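Long-range contacts in GTPase activator-like protein (Chaetomium thermophilum, PDB 5HIU), which probably acts as a GTPase activator in its full-length, TSC2-like form, of which this chain is the helical N-terminal part: residues V28-K32 with A60-A65; L46-V51 with E83-C88; L36-V40 with A64-M68; R99-H104 with A133-M139. One frame throughout, in Å; residues are numbered along the deposited sequence.

Contact 1: residues V28-K32 with A60-A65; sequences VAKLK and AIWHAA
Ala64 is the small residue on which this helix pairing turns: its methyl is met by Leu31 and Lys32 from the other helix. The apolar contacts come first. Leu31 CD2 reaches Ala64 CB at 3.5 Å and continues to Ala65 CB at 4.0 Å, the leucine having CG anti to its backbone N (chi1 -178°) and the branch directed into the helix interface. One turn earlier, Val28 CG2 touches Ile61 CG1 at 3.5 Å, and these two side chains cross at about a right angle. The second kind of contact comes from the hydrocarbon part of Lys32. Its CG rests on Ala64 CB at 3.3 Å, and the extended chain then runs back beside helix 59-65, bringing CE to 3.6 Å from Ala60 O. The ammonium end finishes near the Ala60 methyl, at the exposed margin, so here lysine packs through its methylenes. Neither segment gives the other a hydrogen bond; the fit is one of shape. With a small residue at the tightest point, the Lys32 and Ala64 CA atoms lie 4.8 Å apart, and the axes of the two short segments pass 8.9 Å apart. Leu31 also touches Ala42, Ala43 and Leu46 of helix 36-52, placing it in a shared core. Near-parallel packing at 27°, through small alanines, branched aliphatic side chains and lysine methylenes, belongs here to the first layers of the all-helical alpha-solenoid.

Contact 2: residues L46-V51 with E83-C88; sequences LRFAVV and ELLIEC
Arg47 lays its CD methylene over Glu83, 3.3 Å from Glu83 CB, and its CG against Glu87 CG at 3.8 Å. A chi1 of -171° sends the chain across to helix 75-89, and a bend at CD then turns one face of the guanidinium to the Glu83 carboxylate, the two planes 31° apart. Glu83 OE1 lies over the centre of that face, 4.0 Å from Arg47 NH1, where no N-H points at it; the attraction is one of charge alone. The directed bond of NH1 goes to Asn44 OD1 instead, while Phe48 CD1 of the same helix sits over the opposite face. Glu87 likewise spends its charge outside the pair, in a salt bridge with Lys90. Glu87 CB packs on Val50 CG1 at 4.0 Å, while Val51 CG2 lies 3.3 Å from Glu87 OE1. Below this polar margin comes the apolar side, where Leu84 CD1 packs on Leu46 CB at 3.8 Å. Leu84 also touches Ile61 and Ala65, and Leu46 touches Leu31, so this half joins a core shared by four helices. Over these short segments the axes approach to 9.1 Å and run 14° from parallel; apolar inside and charged outside, they fit the stacked helices of an alpha-solenoid.

Contact 3: residues L36-V40 with A64-M68; sequences LSERV and AAKDM
Arg39 meets the carboxylate of Asp67 end-on, with two nitrogens taking one oxygen each. NH1 gives a nearly straight bond to OD1 of Asp67 (2.6 Å, 170°), lying in the guanidinium plane; NH2 reaches Asp67 OD2 at 2.7 Å, somewhat tilted from that plane. Both oxygens use their syn lone pairs, and the two flat groups are almost coplanar, 16° apart. Ala64 O also lies at the guanidinium edge, 2.6 Å from Arg39 NH2. Met68 comes over one face of the guanidinium, its CG 3.4 Å from Arg39 NH1, so an aliphatic surface backs the ion pair. Farther along, Met68 CE settles against helix 36-52, 3.8 Å from Val40 CG2 and 4.1 Å from Leu36 CD1. The next shell fixes the arginine. Its NE is hydrogen-bonded to Leu31 O, near the end of helix 22-33, and the bend at CD turns the guanidinium toward Asp67. Asp67 CG stands between its backbone N and carbonyl carbon (chi1 67°), which brings the carboxylate round to face the arginine; the Asp67 carbonyl is held in turn by Asn73 ND2. Met68 touches Leu31 and Ser81 as well. The chemistry implies a rotationally fixed ion pair: paired bonds to Asp67 and a third from NE set the guanidinium's orientation, and the neighbouring positive charge would be expected to favour an ionised Asp67, even at this exposed margin.

Contact 4: residues R99-H104 with A133-M139; sequences RSEYFH and AGFYYEM
Phe103 and Phe135 stack face to face in an offset arrangement, with centroids 4.3 Å apart and planes 10° apart. Each ring also receives the other's CB on its face: Phe135 CB stands 3.6 Å from the Phe103 centroid, and Phe103 CB covers part of the Phe135 ring, both as CH-pi contacts. A chi1 of 173° swings the Phe103 ring across to lie on Phe135. Met139 SD adds a Met-aromatic contact, approaching Phe103 CE1 obliquely at 4.1 Å while lying in the plane of the Phe135 ring at its edge. Glu138 CB packs against Phe103 CE2 at 3.5 Å, and its carboxylate bends round to the edge of the His104 ring, with OE2 3.1 Å from His104 NE2. The His104 ring has Phe103 CD2 over one face, and its ND1 makes a weak bond back to Ser100 O.

Polar contacts anchor the start of the loop. Arg99 NE donates to Ala133 O (2.6 Å), the oxygen lying near the guanidinium plane, while NH1 is bonded to Leu125 O of helix 115-126. Ser100 OG bonds to Gly134 O; the modelled length is very short and its exact value doubtful. Here the two backbones come close, with the Gly134 CA 4.3 Å from that of Ser100, and a phi of 105° that suits glycine. Phe135 and Met139 continue onto Leu125, Thr126 and Leu122. The arrangement is an inter-helix connection of the alpha-solenoid, folded back over helix 96-107 and fastened by an aromatic stack before helix 139-163 begins.

All four contacts are partly buried and lie toward the N-terminal end of the solenoid. Contacts 1 and 3 both use helix 59-65 and share Ala64 and Ala65, with centres about 7 Å apart; contacts 2 and 3 both use helix 36-52. Leu31 and Leu84 belong to one apolar core beneath contacts 1 to 3, and charged groups take over at its margins: a lysine chain in contact 1, opposite charges that face each other without a directed bond in contact 2, a true salt bridge in contact 3. Contact 4, centred about 21 Å from the centre of contact 1, differs in pairing a helix with a loop through aromatic stacking and backbone carbonyls. Trp62 against Tyr102 connects the two regions.

Contact 1: residues V28-K32 with A60-A65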
loop_
_atom_site.group_PDB
_atom_site.type_symbol
_atom_site.label_atom_id
_atom_site.label_comp_id
_atom_site.label_asym_id
_atom_site.label_seq_id
_atom_site.Cartn_x
_atom_site.Cartn_y
_atom_site.Cartn_z
ATOM N N VAL A 28 27.788 -25.607 26.929
ATOM C CA VAL A 28 26.505 -25.295 27.560
ATOM C C VAL A 28 26.677 -25.128 29.060
ATOM O O VAL A 28 26.051 -24.261 29.666
ATOM C CB VAL A 28 25.427 -26.364 27.280
ATOM C CG1 VAL A 28 24.162 -26.057 28.064
ATOM C CG2 VAL A 28 25.097 -26.414 25.804
ATOM N N ALA A 29 27.512 -25.964 29.663
ATOM C CA ALA A 29 27.832 -25.799 31.079
ATOM C C ALA A 29 28.402 -24.395 31.330
ATOM O O ALA A 29 27.933 -23.667 32.214
ATOM C CB ALA A 29 28.802 -26.877 31.537
ATOM N N LYS A 30 29.381 -24.006 30.521
ATOM C CA LYS A 30 29.976 -22.679 30.634
ATOM C C LYS A 30 28.959 -21.594 30.308
ATOM O O LYS A 30 28.933 -20.548 30.955
ATOM C CB LYS A 30 31.180 -22.553 29.704
ATOM C CG LYS A 30 32.323 -23.480 30.075
ATOM C CD LYS A 30 33.468 -23.376 29.089
ATOM C CE LYS A 30 34.725 -24.056 29.614
ATOM N NZ LYS A 30 35.806 -24.029 28.591
ATOM N N LEU A 31 28.118 -21.853 29.311
ATOM C CA LEU A 31 27.070 -20.908 28.932
ATOM C C LEU A 31 26.092 -20.661 30.076
ATOM O O LEU A 31 25.626 -19.538 30.270
ATOM C CB LEU A 31 26.327 -21.399 27.691
ATOM C CG LEU A 31 25.230 -20.478 27.152
ATOM C CD1 LEU A 31 25.787 -19.137 26.693
ATOM C CD2 LEU A 31 24.500 -21.164 26.008
ATOM N N LYS A 32 25.786 -21.710 30.831
ATOM C CA LYS A 32 24.891 -21.591 31.971
ATOM C C LYS A 32 25.627 -21.014 33.170
ATOM O O LYS A 32 25.117 -20.102 33.817
ATOM C CB LYS A 32 24.264 -22.950 32.319
ATOM C CG LYS A 32 23.266 -23.416 31.277
ATOM C CD LYS A 32 22.488 -24.676 31.639
ATOM C CE LYS A 32 21.409 -24.910 30.575
ATOM N NZ LYS A 32 20.531 -26.092 30.782
ATOM N N ALA A 60 17.999 -26.714 25.501
ATOM C CA ALA A 60 18.697 -26.365 26.744
ATOM C C ALA A 60 19.701 -25.231 26.500
ATOM O O ALA A 60 19.947 -24.389 27.369
ATOM C CB ALA A 60 19.384 -27.586 27.319
ATOM N N ILE A 61 20.257 -25.215 25.294
ATOM C CA ILE A 61 21.063 -24.100 24.827
ATOM C C ILE A 61 20.230 -22.807 24.848
ATOM O O ILE A 61 20.717 -21.752 25.233
ATOM C CB ILE A 61 21.628 -24.382 23.415
ATOM C CG1 ILE A 61 22.633 -25.541 23.446
ATOM C CG2 ILE A 61 22.309 -23.150 22.849
ATOM C CD1 ILE A 61 22.928 -26.157 22.093
ATOM N N TRP A 62 18.971 -22.885 24.427
ATOM C CA TRP A 62 18.127 -21.709 24.414
ATOM C C TRP A 62 18.038 -21.158 25.818
ATOM O O TRP A 62 18.265 -19.974 26.039
ATOM C CB TRP A 62 16.729 -22.034 23.896
ATOM C CG TRP A 62 15.848 -20.831 23.845
ATOM C CD1 TRP A 62 15.054 -20.346 24.848
ATOM C CD2 TRP A 62 15.679 -19.941 22.734
ATOM N NE1 TRP A 62 14.396 -19.210 24.427
ATOM C CE2 TRP A 62 14.774 -18.933 23.137
ATOM C CE3 TRP A 62 16.201 -19.901 21.436
ATOM C CZ2 TRP A 62 14.378 -17.903 22.286
ATOM C CZ3 TRP A 62 15.809 -18.866 20.589
ATOM C CH2 TRP A 62 14.892 -17.889 21.021
ATOM N N HIS A 63 17.730 -22.033 26.770
ATOM C CA HIS A 63 17.478 -21.596 28.128
ATOM C C HIS A 63 18.737 -21.076 28.774
ATOM O O HIS A 63 18.724 -20.075 29.507
ATOM C CB HIS A 63 16.953 -22.740 28.966
ATOM C CG HIS A 63 15.711 -23.356 28.434
ATOM N ND1 HIS A 63 14.801 -22.662 27.668
ATOM C CD2 HIS A 63 15.214 -24.603 28.579
ATOM C CE1 HIS A 63 13.803 -23.465 27.344
ATOM N NE2 HIS A 63 14.029 -24.646 27.890
ATOM N N ALA A 64 19.838 -21.764 28.510
ATOM C CA ALA A 64 21.114 -21.305 29.013
ATOM C C ALA A 64 21.330 -19.814 28.693
ATOM O O ALA A 64 21.783 -19.066 29.549
ATOM C CB ALA A 64 22.236 -22.153 28.433
ATOM N N ALA A 65 20.962 -19.393 27.477
ATOM C CA ALA A 65 21.386 -18.108 26.904
ATOM C C ALA A 65 20.370 -16.990 26.945
ATOM O O ALA A 65 20.767 -15.838 26.897
ATOM C CB ALA A 65 21.806 -18.318 25.458
#

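Contact 2: residues L46-V51 with E83-C88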
loop_
_atom_site.group_PDB
_atom_site.type_symbol
_atom_site.label_atom_id
_atom_site.label_comp_id
_atom_site.label_asym_id
_atom_site.label_seq_id
_atom_site.Cartn_x
_atom_site.Cartn_y
_atom_site.Cartn_z
ATOM N N LEU A 46 29.291 -22.221 20.778
ATOM C CA LEU A 46 28.016 -22.883 20.505
ATOM C C LEU A 46 27.374 -22.392 19.221
ATOM O O LEU A 46 26.854 -23.178 18.443
ATOM C CB LEU A 46 27.039 -22.641 21.643
ATOM C CG LEU A 46 27.267 -23.596 22.783
ATOM C CD1 LEU A 46 26.601 -23.076 24.048
ATOM C CD2 LEU A 46 26.749 -24.964 22.388
ATOM N N ARG A 47 27.396 -21.098 18.981
ATOM C CA ARG A 47 26.792 -20.633 17.756
ATOM C C ARG A 47 27.440 -21.338 16.587
ATOM O O ARG A 47 26.780 -21.621 15.600
ATOM C CB ARG A 47 26.899 -19.132 17.601
ATOM C CG ARG A 47 26.086 -18.627 16.446
ATOM C CD ARG A 47 26.209 -17.130 16.297
ATOM N NE ARG A 47 27.436 -16.717 15.617
ATOM C CZ ARG A 47 28.556 -16.323 16.223
ATOM N NH1 ARG A 47 28.637 -16.280 17.546
ATOM N NH2 ARG A 47 29.604 -15.954 15.497
ATOM N N PHE A 48 28.731 -21.621 16.706
ATOM C CA PHE A 48 29.450 -22.409 15.704
ATOM C C PHE A 48 29.040 -23.883 15.753
ATOM O O PHE A 48 28.799 -24.496 14.717
ATOM C CB PHE A 48 30.976 -22.251 15.880
ATOM C CG PHE A 48 31.553 -21.141 15.061
ATOM C CD1 PHE A 48 31.156 -19.830 15.278
ATOM C CD2 PHE A 48 32.462 -21.403 14.051
ATOM C CE1 PHE A 48 31.657 -18.796 14.509
ATOM C CE2 PHE A 48 32.966 -20.375 13.277
ATOM C CZ PHE A 48 32.557 -19.071 13.501
ATOM N N ALA A 49 28.960 -24.433 16.962
ATOM C CA ALA A 49 28.579 -25.831 17.191
ATOM C C ALA A 49 27.205 -26.165 16.638
ATOM O O ALA A 49 27.029 -27.147 15.913
ATOM C CB ALA A 49 28.599 -26.129 18.678
ATOM N N VAL A 50 26.233 -25.340 17.001
ATOM C CA VAL A 50 24.871 -25.481 16.514
ATOM C C VAL A 50 24.890 -25.480 14.993
ATOM O O VAL A 50 24.287 -26.355 14.378
ATOM C CB VAL A 50 23.956 -24.372 17.085
ATOM C CG1 VAL A 50 22.630 -24.300 16.345
ATOM C CG2 VAL A 50 23.731 -24.593 18.579
ATOM N N VAL A 51 25.612 -24.537 14.389
ATOM C CA VAL A 51 25.727 -24.479 12.925
ATOM C C VAL A 51 26.191 -25.842 12.373
ATOM O O VAL A 51 25.732 -26.288 11.312
ATOM C CB VAL A 51 26.677 -23.332 12.460
ATOM C CG1 VAL A 51 27.101 -23.493 11.003
ATOM C CG2 VAL A 51 26.022 -21.975 12.648
ATOM N N GLU A 83 22.670 -13.936 18.262
ATOM C CA GLU A 83 23.184 -14.714 17.156
ATOM C C GLU A 83 23.089 -16.197 17.409
ATOM O O GLU A 83 22.921 -16.987 16.474
ATOM C CB GLU A 83 24.608 -14.308 16.878
ATOM C CG GLU A 83 24.661 -12.857 16.470
ATOM C CD GLU A 83 26.043 -12.394 16.161
ATOM O OE1 GLU A 83 26.964 -12.663 16.979
ATOM O OE2 GLU A 83 26.162 -11.743 15.098
ATOM N N LEU A 84 23.182 -16.570 18.677
ATOM C CA LEU A 84 23.088 -17.951 19.059
ATOM C C LEU A 84 21.628 -18.363 19.006
ATOM O O LEU A 84 21.321 -19.487 18.602
ATOM C CB LEU A 84 23.669 -18.150 20.453
ATOM C CG LEU A 84 23.327 -19.447 21.183
ATOM C CD1 LEU A 84 24.024 -20.626 20.523
ATOM C CD2 LEU A 84 23.724 -19.323 22.643
ATOM N N LEU A 85 20.739 -17.459 19.429
ATOM C CA LEU A 85 19.299 -17.743 19.460
ATOM C C LEU A 85 18.746 -17.852 18.033
ATOM O O LEU A 85 17.909 -18.701 17.730
ATOM C CB LEU A 85 18.547 -16.671 20.258
ATOM C CG LEU A 85 18.802 -16.577 21.772
ATOM C CD1 LEU A 85 17.931 -15.488 22.390
ATOM C CD2 LEU A 85 18.551 -17.890 22.508
ATOM N N ILE A 86 19.245 -16.993 17.170
ATOM C CA ILE A 86 18.874 -16.980 15.771
ATOM C C ILE A 86 19.193 -18.315 15.122
ATOM O O ILE A 86 18.376 -18.863 14.371
ATOM C CB ILE A 86 19.601 -15.826 15.055
ATOM C CG1 ILE A 86 18.831 -14.543 15.298
ATOM C CG2 ILE A 86 19.724 -16.072 13.565
ATOM C CD1 ILE A 86 19.665 -13.315 15.147
ATOM N N GLU A 87 20.371 -18.849 15.415
ATOM C CA GLU A 87 20.725 -20.159 14.883
ATOM C C GLU A 87 19.853 -21.235 15.490
ATOM O O GLU A 87 19.508 -22.179 14.801
ATOM C CB GLU A 87 22.211 -20.487 15.085
ATOM C CG GLU A 87 23.144 -19.682 14.198
ATOM C CD GLU A 87 22.755 -19.743 12.730
ATOM O OE1 GLU A 87 22.958 -20.808 12.115
ATOM O OE2 GLU A 87 22.240 -18.731 12.189
ATOM N N CYS A 88 19.482 -21.086 16.761
ATOM C CA CYS A 88 18.649 -22.081 17.436
ATOM C C CYS A 88 17.232 -22.184 16.858
ATOM O O CYS A 88 16.728 -23.279 16.646
ATOM C CB CYS A 88 18.596 -21.818 18.943
ATOM S SG CYS A 88 20.175 -22.124 19.775
#

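Contact 3: residues L36-V40 with A64-M68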
loop_
_atom_site.group_PDB
_atom_site.type_symbol
_atom_site.label_atom_id
_atom_site.label_comp_id
_atom_site.label_asym_id
_atom_site.label_seq_id
_atom_site.Cartn_x
_atom_site.Cartn_y
_atom_site.Cartn_z
ATOM N N LEU A 36 30.221 -13.953 33.227
ATOM C CA LEU A 36 29.596 -13.420 32.028
ATOM C C LEU A 36 30.500 -13.465 30.799
ATOM O O LEU A 36 30.062 -13.854 29.721
ATOM C CB LEU A 36 29.097 -11.997 32.256
ATOM C CG LEU A 36 28.315 -11.426 31.074
ATOM C CD1 LEU A 36 27.290 -12.428 30.555
ATOM C CD2 LEU A 36 27.613 -10.129 31.450
ATOM N N SER A 37 31.761 -13.079 30.952
ATOM C CA SER A 37 32.666 -13.073 29.812
ATOM C C SER A 37 32.851 -14.491 29.273
ATOM O O SER A 37 33.144 -14.683 28.102
ATOM C CB SER A 37 34.026 -12.468 30.176
ATOM O OG SER A 37 34.871 -13.422 30.821
ATOM N N GLU A 38 32.710 -15.480 30.140
ATOM C CA GLU A 38 32.863 -16.872 29.736
ATOM C C GLU A 38 31.641 -17.274 28.947
ATOM O O GLU A 38 31.757 -17.972 27.942
ATOM C CB GLU A 38 33.043 -17.789 30.949
ATOM C CG GLU A 38 34.168 -17.350 31.874
ATOM C CD GLU A 38 34.496 -18.360 32.960
ATOM O OE1 GLU A 38 33.590 -18.721 33.742
ATOM O OE2 GLU A 38 35.674 -18.769 33.048
ATOM N N ARG A 39 30.481 -16.804 29.407
ATOM C CA ARG A 39 29.203 -17.081 28.754
ATOM C C ARG A 39 29.192 -16.523 27.341
ATOM O O ARG A 39 28.707 -17.174 26.419
ATOM C CB ARG A 39 28.037 -16.481 29.544
ATOM C CG ARG A 39 27.934 -16.954 30.997
ATOM C CD ARG A 39 26.694 -16.366 31.641
ATOM N NE ARG A 39 25.505 -17.028 31.114
ATOM C CZ ARG A 39 24.291 -16.482 31.037
ATOM N NH1 ARG A 39 24.081 -15.231 31.446
ATOM N NH2 ARG A 39 23.276 -17.193 30.535
ATOM N N VAL A 40 29.757 -15.333 27.177
ATOM C CA VAL A 40 29.825 -14.692 25.878
ATOM C C VAL A 40 30.635 -15.552 24.907
ATOM O O VAL A 40 30.218 -15.822 23.776
ATOM C CB VAL A 40 30.416 -13.273 25.993
ATOM C CG1 VAL A 40 30.682 -12.679 24.616
ATOM C CG2 VAL A 40 29.449 -12.376 26.758
ATOM N N ALA A 64 19.838 -21.764 28.510
ATOM C CA ALA A 64 21.114 -21.305 29.013
ATOM C C ALA A 64 21.330 -19.814 28.693
ATOM O O ALA A 64 21.783 -19.066 29.549
ATOM C CB ALA A 64 22.236 -22.153 28.433
ATOM N N ALA A 65 20.962 -19.393 27.477
ATOM C CA ALA A 65 21.386 -18.108 26.904
ATOM C C ALA A 65 20.370 -16.990 26.945
ATOM O O ALA A 65 20.767 -15.838 26.897
ATOM C CB ALA A 65 21.806 -18.318 25.458
ATOM N N LYS A 66 19.076 -17.314 26.983
ATOM C CA LYS A 66 18.026 -16.306 26.783
ATOM C C LYS A 66 18.110 -15.064 27.667
ATOM O O LYS A 66 17.714 -13.974 27.244
ATOM C CB LYS A 66 16.635 -16.918 26.877
ATOM C CG LYS A 66 16.291 -17.575 28.201
ATOM C CD LYS A 66 15.102 -18.505 28.007
ATOM C CE LYS A 66 14.803 -19.346 29.225
ATOM N NZ LYS A 66 13.544 -18.905 29.876
ATOM N N ASP A 67 18.637 -15.215 28.877
ATOM C CA ASP A 67 18.822 -14.072 29.790
ATOM C C ASP A 67 19.831 -13.047 29.284
ATOM O O ASP A 67 19.708 -11.868 29.602
ATOM C CB ASP A 67 19.240 -14.548 31.178
ATOM C CG ASP A 67 20.606 -15.172 31.182
ATOM O OD1 ASP A 67 21.605 -14.440 31.317
ATOM O OD2 ASP A 67 20.694 -16.402 31.034
ATOM N N MET A 68 20.808 -13.487 28.490
ATOM C CA MET A 68 21.856 -12.597 27.963
ATOM C C MET A 68 21.332 -11.536 26.968
ATOM O O MET A 68 22.021 -10.556 26.693
ATOM C CB MET A 68 22.961 -13.413 27.288
ATOM C CG MET A 68 23.660 -14.393 28.206
ATOM S SD MET A 68 24.833 -15.484 27.379
ATOM C CE MET A 68 26.164 -14.321 27.057
#

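Contact 4: residues R99-H104 with A133-M139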
loop_
_atom_site.group_PDB
_atom_site.type_symbol
_atom_site.label_atom_id
_atom_site.label_comp_id
_atom_site.label_asym_id
_atom_site.label_seq_id
_atom_site.Cartn_x
_atom_site.Cartn_y
_atom_site.Cartn_z
ATOM N N ARG A 99 8.343 -23.580 20.391
ATOM C CA ARG A 99 8.218 -22.417 19.511
ATOM C C ARG A 99 7.555 -21.262 20.226
ATOM O O ARG A 99 7.887 -20.105 19.991
ATOM C CB ARG A 99 7.416 -22.761 18.267
ATOM C CG ARG A 99 8.169 -23.633 17.282
ATOM C CD ARG A 99 7.248 -24.041 16.171
ATOM N NE ARG A 99 6.752 -22.862 15.481
ATOM C CZ ARG A 99 7.440 -22.193 14.565
ATOM N NH1 ARG A 99 8.658 -22.582 14.211
ATOM N NH2 ARG A 99 6.909 -21.129 14.005
ATOM N N SER A 100 6.621 -21.567 21.108
ATOM C CA SER A 100 5.936 -20.514 21.816
ATOM C C SER A 100 6.891 -19.805 22.746
ATOM O O SER A 100 6.780 -18.615 22.963
ATOM C CB SER A 100 4.744 -21.053 22.591
ATOM O OG SER A 100 3.737 -20.066 22.618
ATOM N N GLU A 101 7.846 -20.531 23.290
ATOM C CA GLU A 101 8.741 -19.949 24.260
ATOM C C GLU A 101 9.818 -19.137 23.582
ATOM O O GLU A 101 10.308 -18.124 24.101
ATOM C CB GLU A 101 9.355 -21.049 25.108
ATOM C CG GLU A 101 10.002 -20.531 26.376
ATOM C CD GLU A 101 10.389 -21.650 27.317
ATOM O OE1 GLU A 101 9.558 -22.594 27.524
ATOM O OE2 GLU A 101 11.530 -21.560 27.842
ATOM N N TYR A 102 10.188 -19.579 22.398
ATOM C CA TYR A 102 11.104 -18.819 21.597
ATOM C C TYR A 102 10.458 -17.495 21.170
ATOM O O TYR A 102 11.044 -16.425 21.323
ATOM C CB TYR A 102 11.564 -19.653 20.405
ATOM C CG TYR A 102 12.203 -20.993 20.781
ATOM C CD1 TYR A 102 12.728 -21.226 22.047
ATOM C CD2 TYR A 102 12.294 -22.018 19.850
ATOM C CE1 TYR A 102 13.292 -22.444 22.369
ATOM C CE2 TYR A 102 12.865 -23.227 20.162
ATOM C CZ TYR A 102 13.362 -23.429 21.418
ATOM O OH TYR A 102 13.931 -24.629 21.717
ATOM N N PHE A 103 9.231 -17.544 20.690
ATOM C CA PHE A 103 8.571 -16.311 20.271
ATOM C C PHE A 103 8.523 -15.265 21.405
ATOM O O PHE A 103 8.803 -14.104 21.198
ATOM C CB PHE A 103 7.177 -16.626 19.742
ATOM C CG PHE A 103 6.360 -15.419 19.439
ATOM C CD1 PHE A 103 6.431 -14.812 18.194
ATOM C CD2 PHE A 103 5.497 -14.892 20.390
ATOM C CE1 PHE A 103 5.659 -13.696 17.902
ATOM C CE2 PHE A 103 4.729 -13.776 20.103
ATOM C CZ PHE A 103 4.805 -13.178 18.860
ATOM N N HIS A 104 8.175 -15.668 22.610
ATOM C CA HIS A 104 8.049 -14.692 23.684
ATOM C C HIS A 104 9.382 -14.175 24.167
ATOM O O HIS A 104 9.486 -13.010 24.563
ATOM C CB HIS A 104 7.229 -15.274 24.805
ATOM C CG HIS A 104 5.806 -15.480 24.411
ATOM N ND1 HIS A 104 5.255 -16.729 24.216
ATOM C CD2 HIS A 104 4.835 -14.588 24.115
ATOM C CE1 HIS A 104 3.996 -16.600 23.843
ATOM N NE2 HIS A 104 3.715 -15.309 23.775
ATOM N N ALA A 133 3.075 -21.421 14.169
ATOM C CA ALA A 133 2.588 -22.312 15.192
ATOM C C ALA A 133 3.299 -22.023 16.519
ATOM O O ALA A 133 4.554 -21.872 16.574
ATOM C CB ALA A 133 2.802 -23.754 14.780
ATOM N N GLY A 134 2.479 -21.918 17.569
ATOM C CA GLY A 134 2.945 -21.536 18.895
ATOM C C GLY A 134 2.592 -20.112 19.277
ATOM O O GLY A 134 2.592 -19.752 20.467
ATOM N N PHE A 135 2.353 -19.293 18.264
ATOM C CA PHE A 135 2.000 -17.893 18.446
ATOM C C PHE A 135 1.058 -17.450 17.312
ATOM O O PHE A 135 1.001 -16.281 16.954
ATOM C CB PHE A 135 3.275 -17.028 18.542
ATOM C CG PHE A 135 4.340 -17.394 17.539
ATOM C CD1 PHE A 135 5.157 -18.499 17.736
ATOM C CD2 PHE A 135 4.525 -16.637 16.399
ATOM C CE1 PHE A 135 6.129 -18.852 16.809
ATOM C CE2 PHE A 135 5.495 -16.981 15.463
ATOM C CZ PHE A 135 6.301 -18.088 15.668
ATOM N N TYR A 136 0.303 -18.408 16.772
ATOM C CA TYR A 136 -0.830 -18.148 15.877
ATOM C C TYR A 136 -1.512 -16.810 16.143
ATOM O O TYR A 136 -1.641 -15.966 15.254
ATOM C CB TYR A 136 -1.874 -19.247 16.054
ATOM C CG TYR A 136 -1.447 -20.604 15.560
ATOM C CD1 TYR A 136 -1.362 -20.863 14.203
ATOM C CD2 TYR A 136 -1.157 -21.635 16.442
ATOM C CE1 TYR A 136 -0.989 -22.107 13.731
ATOM C CE2 TYR A 136 -0.782 -22.880 15.978
ATOM C CZ TYR A 136 -0.707 -23.103 14.618
ATOM O OH TYR A 136 -0.333 -24.323 14.138
ATOM N N TYR A 137 -1.913 -16.615 17.390
ATOM C CA TYR A 137 -2.760 -15.502 17.738
ATOM C C TYR A 137 -2.008 -14.290 18.227
ATOM O O TYR A 137 -2.614 -13.242 18.405
ATOM C CB TYR A 137 -3.828 -15.971 18.736
ATOM C CG TYR A 137 -4.902 -16.712 17.978
ATOM C CD1 TYR A 137 -5.767 -16.014 17.144
ATOM C CD2 TYR A 137 -4.992 -18.101 18.010
ATOM C CE1 TYR A 137 -6.721 -16.662 16.390
ATOM C CE2 TYR A 137 -5.947 -18.761 17.258
ATOM C CZ TYR A 137 -6.814 -18.029 16.445
ATOM O OH TYR A 137 -7.794 -18.625 15.677
ATOM N N GLU A 138 -0.696 -14.417 18.406
ATOM C CA GLU A 138 0.143 -13.290 18.842
ATOM C C GLU A 138 0.876 -12.564 17.711
ATOM O O GLU A 138 1.324 -11.432 17.880
ATOM C CB GLU A 138 1.192 -13.765 19.872
ATOM C CG GLU A 138 0.623 -14.251 21.198
ATOM C CD GLU A 138 0.603 -15.762 21.321
ATOM O OE1 GLU A 138 -0.047 -16.406 20.471
ATOM O OE2 GLU A 138 1.223 -16.305 22.284
ATOM N N MET A 139 1.004 -13.233 16.574
ATOM C CA MET A 139 1.836 -12.792 15.487
ATOM C C MET A 139 1.456 -11.455 14.900
ATOM O O MET A 139 2.315 -10.602 14.775
ATOM C CB MET A 139 1.792 -13.825 14.373
ATOM C CG MET A 139 2.837 -13.618 13.296
ATOM S SD MET A 139 4.509 -13.589 13.961
ATOM C CE MET A 139 5.404 -13.411 12.426
#